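Local coordinates for protein processed glycerol phosphate lipoteichoic acid synthase 2 (Bacillus subtilis, PDB 2W8D) that belongs to the lipoteichoic acid synthase family and carries a sulfatase-type domain of the alkaline phosphatase clan that holds a magnesium ion, at residues Asn284-Leu287 with Gln288-Pro291; Leu372-Glu376 with Val377-Glu381. All coordinates share one frame; numbering follows the deposited sequence.

Interaction 1: residues Asn284-Leu287 with Gln288-Pro291; sequences NAQL and QRVP
The C-terminal end of helix 281-286 runs into a type I beta turn, Gln286 to Arg289, and the side chains of Gln288 and Arg289, two and three residues past the helix, fold back on its last carbonyls. Gln288 N reaches Ala285 O at 3.1 Å, approaching from above the carbonyl plane. The side chain of the same residue bends at chi2 (-48°), which brings its amide back to the helix end: NE2 donates to Asn284 O at 3.0 Å in a nearly straight bond (168°), with the acceptor lying in the amide plane. A water ties this amide to the Asn284 side chain, donating to OD1 and accepting from NE2. Arg289 grips Gln286 twice through one nitrogen. Its NH1 meets Gln286 OE1 at 2.8 Å and Gln286 O at 3.2 Å, the latter in the carbonyl plane on a lone pair, and both acceptors lie close to the guanidinium plane. The two side chains run alongside each other, their amide and guanidinium planes turned 50° apart. The turn's own bond, Arg289 N to Gln286 O, is weak at 3.5 Å. Beyond the contact, Gln288 OE1 bonds to His77 NE2 and Arg289 NE to Asn74 OD1 on strand 70-76. Ala285 and Gln286 touch strand 356-359, while Val290 and Pro291 pack against strand 70-76 as the chain enters strand 292-296.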
ATOM      1  N   ASN A 284      17.683  -3.337  -9.470  1.00 17.00           N
ATOM      2  CA  ASN A 284      17.123  -2.859  -8.226  1.00 17.37           C
ATOM      3  C   ASN A 284      15.866  -1.989  -8.353  1.00 16.99           C
ATOM      4  O   ASN A 284      14.947  -2.120  -7.550  1.00 17.72           O
ATOM      5  CB  ASN A 284      18.142  -2.162  -7.357  1.00 17.61           C
ATOM      6  CG  ASN A 284      17.652  -2.028  -5.941  1.00 20.80           C
ATOM      7  OD1 ASN A 284      17.375  -3.034  -5.279  1.00 24.62           O
ATOM      8  ND2 ASN A 284      17.478  -0.793  -5.480  1.00 21.10           N
ATOM      9  N   ALA A 285      15.800  -1.136  -9.370  1.00 16.46           N
ATOM     10  CA  ALA A 285      14.597  -0.344  -9.604  1.00 15.75           C
ATOM     11  C   ALA A 285      13.401  -1.269  -9.946  1.00 16.05           C
ATOM     12  O   ALA A 285      12.270  -1.083  -9.426  1.00 13.73           O
ATOM     13  CB  ALA A 285      14.836   0.666 -10.680  1.00 14.81           C
ATOM     14  N   GLN A 286      13.687  -2.284 -10.772  1.00 15.41           N
ATOM     15  CA  GLN A 286      12.682  -3.279 -11.127  1.00 16.28           C
ATOM     16  C   GLN A 286      12.195  -4.047  -9.915  1.00 15.92           C
ATOM     17  O   GLN A 286      11.047  -4.469  -9.900  1.00 15.72           O
ATOM     18  CB  GLN A 286      13.175  -4.262 -12.236  1.00 16.42           C
ATOM     19  CG  GLN A 286      13.722  -3.564 -13.489  1.00 17.39           C
ATOM     20  CD  GLN A 286      12.827  -2.414 -13.942  1.00 20.08           C
ATOM     21  OE1 GLN A 286      11.643  -2.607 -14.147  1.00 20.97           O
ATOM     22  NE2 GLN A 286      13.392  -1.216 -14.087  1.00 20.25           N
ATOM     23  N   LEU A 287      13.059  -4.212  -8.907  1.00 16.20           N
ATOM     24  CA  LEU A 287      12.705  -4.973  -7.698  1.00 16.37           C
ATOM     25  C   LEU A 287      11.836  -4.186  -6.690  1.00 16.88           C
ATOM     26  O   LEU A 287      11.523  -4.694  -5.617  1.00 16.89           O
ATOM     27  CB  LEU A 287      13.969  -5.509  -7.003  1.00 16.06           C
ATOM     28  CG  LEU A 287      14.567  -6.709  -7.766  1.00 16.32           C
ATOM     29  CD1 LEU A 287      16.056  -6.896  -7.447  1.00 14.34           C
ATOM     30  CD2 LEU A 287      13.728  -7.990  -7.527  1.00 15.26           C
ATOM     31  N   GLN A 288      11.514  -2.934  -7.016  1.00 16.77           N
ATOM     32  CA  GLN A 288      10.649  -2.120  -6.172  1.00 16.61           C
ATOM     33  C   GLN A 288       9.179  -2.367  -6.509  1.00 17.01           C
ATOM     34  O   GLN A 288       8.317  -1.750  -5.910  1.00 17.26           O
ATOM     35  CB  GLN A 288      11.003  -0.628  -6.279  1.00 16.15           C
ATOM     36  CG  GLN A 288      12.499  -0.295  -5.943  1.00 15.45           C
ATOM     37  CD  GLN A 288      13.001  -0.938  -4.655  1.00 18.92           C
ATOM     38  OE1 GLN A 288      12.487  -0.644  -3.566  1.00 21.77           O
ATOM     39  NE2 GLN A 288      13.993  -1.828  -4.764  1.00 16.66           N
ATOM     40  N   ARG A 289       8.893  -3.259  -7.480  1.00 16.08           N
ATOM     41  CA  ARG A 289       7.528  -3.733  -7.648  1.00 15.22           C
ATOM     42  C   ARG A 289       7.081  -4.421  -6.335  1.00 15.33           C
ATOM     43  O   ARG A 289       7.798  -5.280  -5.798  1.00 14.88           O
ATOM     44  CB  ARG A 289       7.419  -4.701  -8.837  1.00 15.28           C
ATOM     45  CG  ARG A 289       7.304  -4.026 -10.215  1.00 13.74           C
ATOM     46  CD  ARG A 289       7.423  -5.048 -11.339  1.00 12.21           C
ATOM     47  NE  ARG A 289       7.413  -4.396 -12.655  1.00 14.82           N
ATOM     48  CZ  ARG A 289       8.480  -3.846 -13.252  1.00 14.14           C
ATOM     49  NH1 ARG A 289       9.669  -3.859 -12.667  1.00 13.03           N
ATOM     50  NH2 ARG A 289       8.364  -3.281 -14.444  1.00 14.78           N
ATOM     51  N   VAL A 290       5.934  -3.994  -5.815  1.00 14.79           N
ATOM     52  CA  VAL A 290       5.209  -4.712  -4.760  1.00 14.74           C
ATOM     53  C   VAL A 290       3.816  -5.148  -5.262  1.00 14.62           C
ATOM     54  O   VAL A 290       3.189  -4.456  -6.075  1.00 13.84           O
ATOM     55  CB  VAL A 290       5.082  -3.901  -3.439  1.00 13.94           C
ATOM     56  CG1 VAL A 290       6.493  -3.499  -2.907  1.00 13.23           C
ATOM     57  CG2 VAL A 290       4.249  -2.669  -3.650  1.00 15.42           C
ATOM     58  N   PRO A 291       3.340  -6.309  -4.789  1.00 14.64           N
ATOM     59  CA  PRO A 291       2.058  -6.776  -5.309  1.00 15.14           C
ATOM     60  C   PRO A 291       0.904  -5.930  -4.789  1.00 15.45           C
ATOM     61  O   PRO A 291       1.011  -5.348  -3.707  1.00 15.59           O
ATOM     62  CB  PRO A 291       1.950  -8.222  -4.812  1.00 15.63           C
ATOM     63  CG  PRO A 291       2.894  -8.326  -3.641  1.00 16.03           C
ATOM     64  CD  PRO A 291       3.916  -7.182  -3.755  1.00 14.06           C
TER
HETATM   65  O   HOH W   1      15.900  -3.029  -2.673  1.00 19.67           O

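Interaction 2: residues Leu372-Glu376 with Val377-Glu381; sequences LDESE and VDKSE
Val377 N donates a weak backbone bond to Glu374 O, 3.3 Å long, as the chain leaves the short 3-10 turn 374-376. This turn belongs to the connection between edge strand 371-372 of a five-stranded antiparallel sheet and helix 380-397, and it turns back far enough for residues five apart to meet. The bond from Glu376 N to Asp373 O, 3.0 Å, precedes it in the same turn. Leu372 and Val377 make the apolar part of the contact: CD2 of Leu372 lies 4.1 Å from CG2 of Val377, and the two side chains cross at about a right angle. Val377 has CG2 anti to its carbonyl carbon, which places this methyl beside the backbone N and facing the leucine. Both residues also touch Tyr363 and Tyr356 of the sheet, and Val377 is buried there. On the exposed side, Lys379 folds back through bends at chi2, chi3 and chi4, bringing NZ to 3.8 Å from Glu374 OE2 in a long salt bridge. Charge attraction there is probably modest, given the separation and the solvent-facing setting. Tyr356 OH bonds to Asp378 N, and the Asp378 side chain makes a capping bond at the turn that leads into helix 380-397: its OD1 accepts from Ser380 N at 2.8 Å, met nearly along the C-O axis, and more weakly from Ser380 OG.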
ATOM      1  N   LEU A 372      20.586   4.629 -21.738  1.00 22.04           N
ATOM      2  CA  LEU A 372      20.294   5.642 -22.727  1.00 23.06           C
ATOM      3  C   LEU A 372      21.144   6.876 -22.468  1.00 23.88           C
ATOM      4  O   LEU A 372      21.266   7.310 -21.331  1.00 23.53           O
ATOM      5  CB  LEU A 372      18.830   6.048 -22.580  1.00 22.68           C
ATOM      6  CG  LEU A 372      17.732   5.414 -23.422  1.00 21.72           C
ATOM      7  CD1 LEU A 372      18.076   4.014 -23.924  1.00 20.77           C
ATOM      8  CD2 LEU A 372      16.444   5.424 -22.657  1.00 19.93           C
ATOM      9  N   ASP A 373      21.731   7.471 -23.500  1.00 25.65           N
ATOM     10  CA  ASP A 373      22.321   8.779 -23.247  1.00 26.95           C
ATOM     11  C   ASP A 373      21.285   9.904 -23.193  1.00 26.83           C
ATOM     12  O   ASP A 373      20.286   9.914 -23.919  1.00 25.69           O
ATOM     13  CB  ASP A 373      23.571   9.097 -24.096  1.00 28.21           C
ATOM     14  CG  ASP A 373      23.429   8.707 -25.549  1.00 31.37           C
ATOM     15  OD1 ASP A 373      22.422   9.098 -26.183  1.00 35.77           O
ATOM     16  OD2 ASP A 373      24.351   8.044 -26.076  1.00 34.91           O
ATOM     17  N   GLU A 374      21.536  10.810 -22.254  1.00 27.69           N
ATOM     18  CA  GLU A 374      20.746  12.015 -21.997  1.00 28.31           C
ATOM     19  C   GLU A 374      20.227  12.708 -23.247  1.00 27.82           C
ATOM     20  O   GLU A 374      19.102  13.216 -23.237  1.00 28.42           O
ATOM     21  CB  GLU A 374      21.583  13.002 -21.174  1.00 28.88           C
ATOM     22  CG  GLU A 374      21.388  12.910 -19.660  1.00 32.35           C
ATOM     23  CD  GLU A 374      20.779  14.183 -19.066  1.00 36.39           C
ATOM     24  OE1 GLU A 374      20.179  14.125 -17.960  1.00 40.22           O
ATOM     25  OE2 GLU A 374      20.888  15.246 -19.701  1.00 36.85           O
ATOM     26  N   SER A 375      21.037  12.726 -24.307  1.00 26.47           N
ATOM     27  CA  SER A 375      20.697  13.418 -25.549  1.00 26.02           C
ATOM     28  C   SER A 375      19.395  12.956 -26.198  1.00 25.84           C
ATOM     29  O   SER A 375      18.701  13.747 -26.841  1.00 25.88           O
ATOM     30  CB  SER A 375      21.828  13.263 -26.579  1.00 25.77           C
ATOM     31  OG  SER A 375      23.093  13.448 -25.972  1.00 24.85           O
ATOM     32  N   GLU A 376      19.084  11.670 -26.057  1.00 25.44           N
ATOM     33  CA  GLU A 376      17.970  11.069 -26.788  1.00 25.03           C
ATOM     34  C   GLU A 376      16.727  10.866 -25.935  1.00 24.09           C
ATOM     35  O   GLU A 376      15.741  10.277 -26.385  1.00 24.00           O
ATOM     36  CB  GLU A 376      18.413   9.753 -27.429  1.00 25.46           C
ATOM     37  CG  GLU A 376      18.700   8.593 -26.440  1.00 28.72           C
ATOM     38  CD  GLU A 376      19.770   7.646 -26.985  1.00 31.28           C
ATOM     39  OE1 GLU A 376      19.931   6.519 -26.450  1.00 28.78           O
ATOM     40  OE2 GLU A 376      20.453   8.061 -27.965  1.00 34.96           O
ATOM     41  N   VAL A 377      16.779  11.366 -24.704  1.00 22.60           N
ATOM     42  CA  VAL A 377      15.674  11.229 -23.780  1.00 21.83           C
ATOM     43  C   VAL A 377      14.727  12.437 -23.849  1.00 21.25           C
ATOM     44  O   VAL A 377      15.154  13.592 -23.805  1.00 20.53           O
ATOM     45  CB  VAL A 377      16.207  10.994 -22.359  1.00 21.86           C
ATOM     46  CG1 VAL A 377      15.213  11.430 -21.327  1.00 21.98           C
ATOM     47  CG2 VAL A 377      16.576   9.533 -22.188  1.00 21.92           C
ATOM     48  N   ASP A 378      13.440  12.147 -23.974  1.00 20.83           N
ATOM     49  CA  ASP A 378      12.412  13.155 -23.871  1.00 20.58           C
ATOM     50  C   ASP A 378      12.243  13.532 -22.394  1.00 20.39           C
ATOM     51  O   ASP A 378      11.829  12.701 -21.568  1.00 20.40           O
ATOM     52  CB  ASP A 378      11.091  12.619 -24.454  1.00 20.99           C
ATOM     53  CG  ASP A 378      10.050  13.715 -24.644  1.00 22.09           C
ATOM     54  OD1 ASP A 378       9.784  14.475 -23.691  1.00 23.02           O
ATOM     55  OD2 ASP A 378       9.503  13.841 -25.760  1.00 25.63           O
ATOM     56  N   LYS A 379      12.566  14.783 -22.082  1.00 19.69           N
ATOM     57  CA  LYS A 379      12.482  15.348 -20.744  1.00 19.49           C
ATOM     58  C   LYS A 379      11.060  15.538 -20.201  1.00 19.35           C
ATOM     59  O   LYS A 379      10.881  15.860 -19.029  1.00 19.48           O
ATOM     60  CB  LYS A 379      13.175  16.721 -20.737  1.00 19.77           C
ATOM     61  CG  LYS A 379      14.703  16.690 -20.780  1.00 20.98           C
ATOM     62  CD  LYS A 379      15.309  16.214 -19.438  1.00 24.78           C
ATOM     63  CE  LYS A 379      15.949  14.839 -19.547  1.00 22.72           C
ATOM     64  NZ  LYS A 379      17.171  14.902 -20.400  1.00 18.79           N
ATOM     65  N   SER A 380      10.052  15.381 -21.044  1.00 19.34           N
ATOM     66  CA  SER A 380       8.668  15.615 -20.631  1.00 20.03           C
ATOM     67  C   SER A 380       8.202  14.727 -19.476  1.00 19.83           C
ATOM     68  O   SER A 380       7.372  15.151 -18.683  1.00 21.32           O
ATOM     69  CB  SER A 380       7.719  15.415 -21.814  1.00 20.45           C
ATOM     70  OG  SER A 380       7.486  14.016 -21.981  1.00 23.67           O
ATOM     71  N   GLU A 381       8.726  13.514 -19.363  1.00 18.75           N
ATOM     72  CA  GLU A 381       8.327  12.651 -18.261  1.00 18.55           C
ATOM     73  C   GLU A 381       8.943  13.118 -16.962  1.00 17.97           C
ATOM     74  O   GLU A 381       8.274  13.140 -15.922  1.00 18.26           O
ATOM     75  CB  GLU A 381       8.659  11.159 -18.506  1.00 17.98           C
ATOM     76  CG  GLU A 381       7.911  10.549 -19.707  1.00 19.30           C
ATOM     77  CD  GLU A 381       7.818   9.007 -19.673  1.00 20.80           C
ATOM     78  OE1 GLU A 381       8.399   8.374 -18.765  1.00 20.76           O
ATOM     79  OE2 GLU A 381       7.150   8.422 -20.564  1.00 20.79           O
TER

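How the interactions relate
Interaction 1 and interaction 2 follow each other along the chain and lie on the same side of its centre, their own centres about 22 Å apart and their nearest atoms about 11 Å apart, without touching. The five-stranded antiparallel sheet links the two: its strand 356-359 touches interaction 1, and interaction 2 leads off its outermost strand 371-372. Interaction 1 is the deeper, its centre about 13 Å from that of the chain, and its Gln288 side chain is about 12 Å from the magnesium ion held by Glu40, phosphothreonine Thr84, Asp258 and His259. Interaction 2, its centre about 30 Å from that of the chain, is a surface contact.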